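Local coordinates for RagB/SusD family nutrient uptake outer membrane protein (Bacteroides thetaiotaomicron, PDB 7KV2) that probably binds beta-glucan at the cell surface as a SusD-family outer-membrane protein, helping a gut bacterium capture glycans for uptake, at residues M97-E101 with Y484-W489; W159-N164 with K494-P499. All coordinates share one frame; numbering follows the deposited sequence.

Contact 1 of 2, residues M97-E101 with Y484-W489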
# COMPACT_ATOMS: atom_id res chain seq x y z
N MET A 97 -1.56 6.00 -16.68
CA MET A 97 -0.86 6.52 -15.49
C MET A 97 0.63 6.16 -15.55
O MET A 97 1.48 6.97 -15.14
CB MET A 97 -1.44 5.88 -14.23
CG MET A 97 -2.83 6.34 -13.91
SD MET A 97 -3.66 5.20 -12.73
CE MET A 97 -2.59 5.39 -11.30
N MET A 98 0.93 4.93 -15.95
CA MET A 98 2.32 4.42 -15.96
C MET A 98 3.17 5.28 -16.92
O MET A 98 4.33 5.56 -16.59
CB MET A 98 2.33 2.95 -16.39
CG MET A 98 3.71 2.40 -16.64
SD MET A 98 4.26 2.59 -18.35
CE MET A 98 5.50 1.32 -18.53
N ASN A 99 2.59 5.68 -18.05
CA ASN A 99 3.29 6.48 -19.08
C ASN A 99 3.03 7.98 -18.91
O ASN A 99 3.29 8.73 -19.87
CB ASN A 99 2.89 5.95 -20.47
CG ASN A 99 3.86 6.38 -21.54
OD1 ASN A 99 5.05 6.54 -21.26
ND2 ASN A 99 3.35 6.60 -22.75
N PHE A 100 2.57 8.42 -17.74
CA PHE A 100 2.38 9.85 -17.36
C PHE A 100 1.50 10.57 -18.41
O PHE A 100 1.78 11.75 -18.68
CB PHE A 100 3.75 10.54 -17.18
CG PHE A 100 4.71 9.73 -16.35
CD1 PHE A 100 4.29 9.21 -15.13
CD2 PHE A 100 5.98 9.45 -16.78
CE1 PHE A 100 5.14 8.42 -14.37
CE2 PHE A 100 6.84 8.66 -16.02
CZ PHE A 100 6.41 8.14 -14.82
N GLU A 101 0.47 9.90 -18.91
CA GLU A 101 -0.49 10.44 -19.93
C GLU A 101 -1.94 10.14 -19.50
O GLU A 101 -2.81 9.92 -20.37
CB GLU A 101 -0.08 9.88 -21.30
CG GLU A 101 -0.20 8.38 -21.46
CD GLU A 101 0.00 7.89 -22.88
OE1 GLU A 101 -0.48 8.58 -23.80
OE2 GLU A 101 0.60 6.80 -23.08
N TYR A 484 7.91 0.93 -23.82
CA TYR A 484 6.73 0.84 -22.94
C TYR A 484 6.48 2.22 -22.36
O TYR A 484 5.47 2.82 -22.71
CB TYR A 484 6.94 -0.23 -21.87
CG TYR A 484 7.07 -1.64 -22.38
CD1 TYR A 484 6.49 -2.06 -23.56
CD2 TYR A 484 7.73 -2.59 -21.60
CE1 TYR A 484 6.63 -3.37 -24.00
CE2 TYR A 484 7.86 -3.89 -22.01
CZ TYR A 484 7.30 -4.28 -23.21
OH TYR A 484 7.43 -5.60 -23.55
N ARG A 485 7.37 2.72 -21.50
CA ARG A 485 7.30 4.13 -21.09
C ARG A 485 7.98 4.97 -22.18
O ARG A 485 9.16 4.68 -22.51
CB ARG A 485 7.97 4.30 -19.73
CG ARG A 485 7.97 5.74 -19.25
CD ARG A 485 8.42 5.86 -17.81
NE ARG A 485 7.34 5.40 -16.92
CZ ARG A 485 7.52 4.69 -15.80
NH1 ARG A 485 8.72 4.28 -15.46
NH2 ARG A 485 6.48 4.33 -15.06
N THR A 486 7.25 5.94 -22.74
CA THR A 486 7.73 6.80 -23.86
C THR A 486 7.82 8.25 -23.39
O THR A 486 8.35 9.06 -24.17
CB THR A 486 6.82 6.68 -25.09
OG1 THR A 486 5.52 7.12 -24.73
CG2 THR A 486 6.78 5.28 -25.67
N ASN A 487 7.33 8.56 -22.19
CA ASN A 487 7.39 9.91 -21.59
C ASN A 487 8.35 9.92 -20.41
O ASN A 487 8.62 8.86 -19.84
CB ASN A 487 6.00 10.43 -21.20
CG ASN A 487 5.11 10.57 -22.42
OD1 ASN A 487 5.53 11.16 -23.41
ND2 ASN A 487 3.93 9.99 -22.39
N SER A 488 8.87 11.10 -20.08
CA SER A 488 9.65 11.34 -18.85
C SER A 488 8.73 11.94 -17.79
O SER A 488 7.89 12.77 -18.13
CB SER A 488 10.82 12.24 -19.09
OG SER A 488 11.81 11.54 -19.80
N TRP A 489 8.91 11.56 -16.53
CA TRP A 489 8.19 12.23 -15.42
C TRP A 489 8.64 13.70 -15.33
O TRP A 489 9.82 13.95 -15.48
CB TRP A 489 8.49 11.50 -14.10
CG TRP A 489 7.62 11.92 -12.96
CD1 TRP A 489 6.44 11.34 -12.59
CD2 TRP A 489 7.85 13.01 -12.05
NE1 TRP A 489 5.93 11.98 -11.50
CE2 TRP A 489 6.76 13.00 -11.14
CE3 TRP A 489 8.85 13.97 -11.89
CZ2 TRP A 489 6.63 13.94 -10.12
CZ3 TRP A 489 8.73 14.89 -10.86
CH2 TRP A 489 7.64 14.87 -9.99
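R485 and F100 lock together where helix 92-98 ends. The arginine turns side-on to M98 O, so that NE (3.0 Å) and NH2 (2.9 Å) both bond to this one oxygen, which lies in the guanidinium plane. The phenyl ring of F100 lies nearly parallel to that plane, the two only 14° apart, with CZ over one face of the guanidinium and CE2 3.4 Å from R485 NE. M98 O sits over the centre of one face of the same ring; on the opposite face W489 arrives edge first, its CD1 3.7 Å from F100 CE1, in an edge-to-face pair with planes at 87°. W489 NE1 hydrogen-bonds to Y464 OH. F100 and R485, both buried, form the tight part. On the more open side, where T486 is exposed and N487 partly so, hydrogen bonds to buried N99 take over. N99 CG stands anti to its own nitrogen (chi1 -162°), which turns the amide to the loop: OD1 takes T486 N (2.7 Å) and N487 N from opposite faces of its plane, while ND2 gives to T486 OG1 (3.0 Å) and E101 OE2. N487 ND2 answers with a nearly straight bond to N99 O (2.9 Å). An alanine here would probably leave the backbone N-H groups of T486 and N487 without their acceptor and T486 OG1 without its donor. F100, at positive phi, is the C-prime residue of a Schellman motif; the chemistry implies that loop 484-489 completes this helix end, R485 taking M98 O and N487 taking N99 O.

Contact 2 of 2, residues W159-N164 with K494-P499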
# COMPACT_ATOMS: atom_id res chain seq x y z
N TRP A 159 -4.79 12.58 -1.13
CA TRP A 159 -3.72 13.60 -1.03
C TRP A 159 -2.55 13.19 -1.93
O TRP A 159 -2.06 14.01 -2.77
CB TRP A 159 -3.31 13.79 0.42
CG TRP A 159 -2.19 14.76 0.67
CD1 TRP A 159 -2.19 16.10 0.41
CD2 TRP A 159 -0.91 14.46 1.25
NE1 TRP A 159 -1.00 16.66 0.80
CE2 TRP A 159 -0.18 15.67 1.29
CE3 TRP A 159 -0.29 13.29 1.71
CZ2 TRP A 159 1.11 15.73 1.81
CZ3 TRP A 159 0.99 13.35 2.23
CH2 TRP A 159 1.67 14.57 2.30
N LYS A 160 -2.09 11.94 -1.79
CA LYS A 160 -0.94 11.48 -2.57
C LYS A 160 -1.29 11.42 -4.05
O LYS A 160 -0.47 11.88 -4.84
CB LYS A 160 -0.40 10.12 -2.06
CG LYS A 160 0.47 10.31 -0.83
CD LYS A 160 1.35 9.12 -0.55
CE LYS A 160 2.49 9.49 0.35
NZ LYS A 160 3.38 8.33 0.54
N PHE A 161 -2.40 10.79 -4.45
CA PHE A 161 -2.65 10.51 -5.88
C PHE A 161 -3.14 11.79 -6.58
O PHE A 161 -2.78 11.94 -7.73
CB PHE A 161 -3.64 9.37 -6.10
CG PHE A 161 -3.01 8.00 -5.90
CD1 PHE A 161 -2.32 7.36 -6.93
CD2 PHE A 161 -3.14 7.33 -4.68
CE1 PHE A 161 -1.73 6.11 -6.74
CE2 PHE A 161 -2.58 6.06 -4.50
CZ PHE A 161 -1.88 5.45 -5.52
N TRP A 162 -3.93 12.63 -5.91
CA TRP A 162 -4.57 13.78 -6.61
C TRP A 162 -4.20 15.15 -6.00
O TRP A 162 -4.31 16.15 -6.75
CB TRP A 162 -6.08 13.59 -6.65
CG TRP A 162 -6.57 12.57 -7.61
CD1 TRP A 162 -6.73 12.72 -8.95
CD2 TRP A 162 -6.97 11.22 -7.29
NE1 TRP A 162 -7.23 11.57 -9.49
CE2 TRP A 162 -7.39 10.64 -8.50
CE3 TRP A 162 -6.99 10.46 -6.11
CZ2 TRP A 162 -7.89 9.34 -8.56
CZ3 TRP A 162 -7.52 9.19 -6.17
CH2 TRP A 162 -7.91 8.62 -7.38
N GLY A 163 -3.84 15.22 -4.71
CA GLY A 163 -3.23 16.39 -4.06
C GLY A 163 -4.27 17.45 -3.64
O GLY A 163 -4.47 17.63 -2.43
N ASN A 164 -4.83 18.16 -4.62
CA ASN A 164 -5.74 19.34 -4.41
C ASN A 164 -7.19 18.87 -4.48
O ASN A 164 -7.75 18.84 -5.60
CB ASN A 164 -5.47 20.42 -5.46
CG ASN A 164 -4.01 20.79 -5.59
OD1 ASN A 164 -3.40 21.37 -4.71
ND2 ASN A 164 -3.42 20.45 -6.71
N LYS A 494 3.03 15.07 -10.72
CA LYS A 494 2.95 14.72 -9.28
C LYS A 494 1.51 14.39 -8.84
O LYS A 494 1.34 13.50 -7.97
CB LYS A 494 3.59 15.83 -8.45
CG LYS A 494 3.52 15.61 -6.95
CD LYS A 494 4.43 16.53 -6.16
CE LYS A 494 4.37 16.20 -4.69
NZ LYS A 494 5.16 17.13 -3.86
N TYR A 495 0.50 15.13 -9.33
CA TYR A 495 -0.94 14.96 -9.00
C TYR A 495 -1.69 14.51 -10.25
O TYR A 495 -1.59 15.22 -11.30
CB TYR A 495 -1.51 16.27 -8.42
CG TYR A 495 -0.72 16.84 -7.28
CD1 TYR A 495 -0.43 16.06 -6.16
CD2 TYR A 495 -0.28 18.16 -7.28
CE1 TYR A 495 0.31 16.55 -5.11
CE2 TYR A 495 0.45 18.67 -6.22
CZ TYR A 495 0.72 17.88 -5.12
OH TYR A 495 1.47 18.33 -4.07
N LEU A 496 -2.41 13.38 -10.19
CA LEU A 496 -3.14 12.83 -11.36
C LEU A 496 -4.30 13.77 -11.71
O LEU A 496 -4.78 14.49 -10.84
CB LEU A 496 -3.72 11.45 -11.04
CG LEU A 496 -2.68 10.33 -10.97
CD1 LEU A 496 -3.27 9.13 -10.25
CD2 LEU A 496 -2.23 9.95 -12.37
N PRO A 497 -4.81 13.71 -12.95
CA PRO A 497 -6.05 14.39 -13.30
C PRO A 497 -7.18 13.87 -12.40
O PRO A 497 -7.33 12.64 -12.29
CB PRO A 497 -6.37 13.97 -14.74
CG PRO A 497 -5.04 13.51 -15.28
CD PRO A 497 -4.28 12.96 -14.09
N ILE A 498 -7.96 14.80 -11.81
CA ILE A 498 -9.25 14.48 -11.12
C ILE A 498 -10.22 13.87 -12.13
O ILE A 498 -10.32 14.37 -13.24
CB ILE A 498 -9.78 15.74 -10.42
CG1 ILE A 498 -8.76 16.22 -9.39
CG2 ILE A 498 -11.16 15.48 -9.81
CD1 ILE A 498 -9.01 17.62 -8.84
N PRO A 499 -10.95 12.77 -11.81
CA PRO A 499 -11.92 12.19 -12.74
C PRO A 499 -12.90 13.25 -13.30
O PRO A 499 -13.34 14.12 -12.53
CB PRO A 499 -12.65 11.14 -11.89
CG PRO A 499 -11.59 10.69 -10.89
CD PRO A 499 -10.82 11.95 -10.59
O HOH W 1 1.66 13.42 -5.11
O HOH W 2 0.08 10.99 -8.56
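W162 reaches from the end of helix 137-162 to L496, P497 and P499 of the 494-499 loop. CB leaves the backbone away from the loop; with CG anti to the carbonyl carbon (chi1 -74°), the indole turns back to it. CG only skirts L496 O; CD1 comes to 3.2 Å from that oxygen and also lies against L496 CB and I498 CG1. At NE1 the ring makes its polar contact, a 3.0 Å hydrogen bond to P497 O, which lies in the indole plane although the donor stands 49° out of the carbonyl plane. The bond is bent, with an N-H...O angle of 136°. NE1 also has P499 CD at 3.8 Å. One face of the indole carries F161 CB, and W112 of helix 110-130 meets the ring edge-to-face.

Beside it, L496 N gives a nearly straight 2.9 Å bond to F161 O, and the side chains of L496 and F161 run side by side. Two waters join K494 O to K160 O and to F161 O. Y495 lays CD1 3.5 Å from G163 CA, where a side chain would clash; the positive phi of G163 also favours glycine. Carbonyls near the helix end, K160 O and F161 O, are thus met by L496 N and waters, as in C-terminal helix capping, here in the helical, TPR-clan fold of the SusD family.

Both contacts fasten a helix end from the N-terminal half of the chain to one long loop between helices 473-476 and 500-505, so the loop is pinned at two places whose centres lie 16 Å apart. Contact 2 is the more buried: no touching residue there is exposed, and indole, leucine, proline and isoleucine do much of the work, with two waters bridging backbone carbonyls. Contact 1 is partly buried and richer in direct polar bonds, with side-chain amides and a guanidinium meeting the helix end. The two touch through W489 CZ2 with K494 N and M97 CE with L496 CD1.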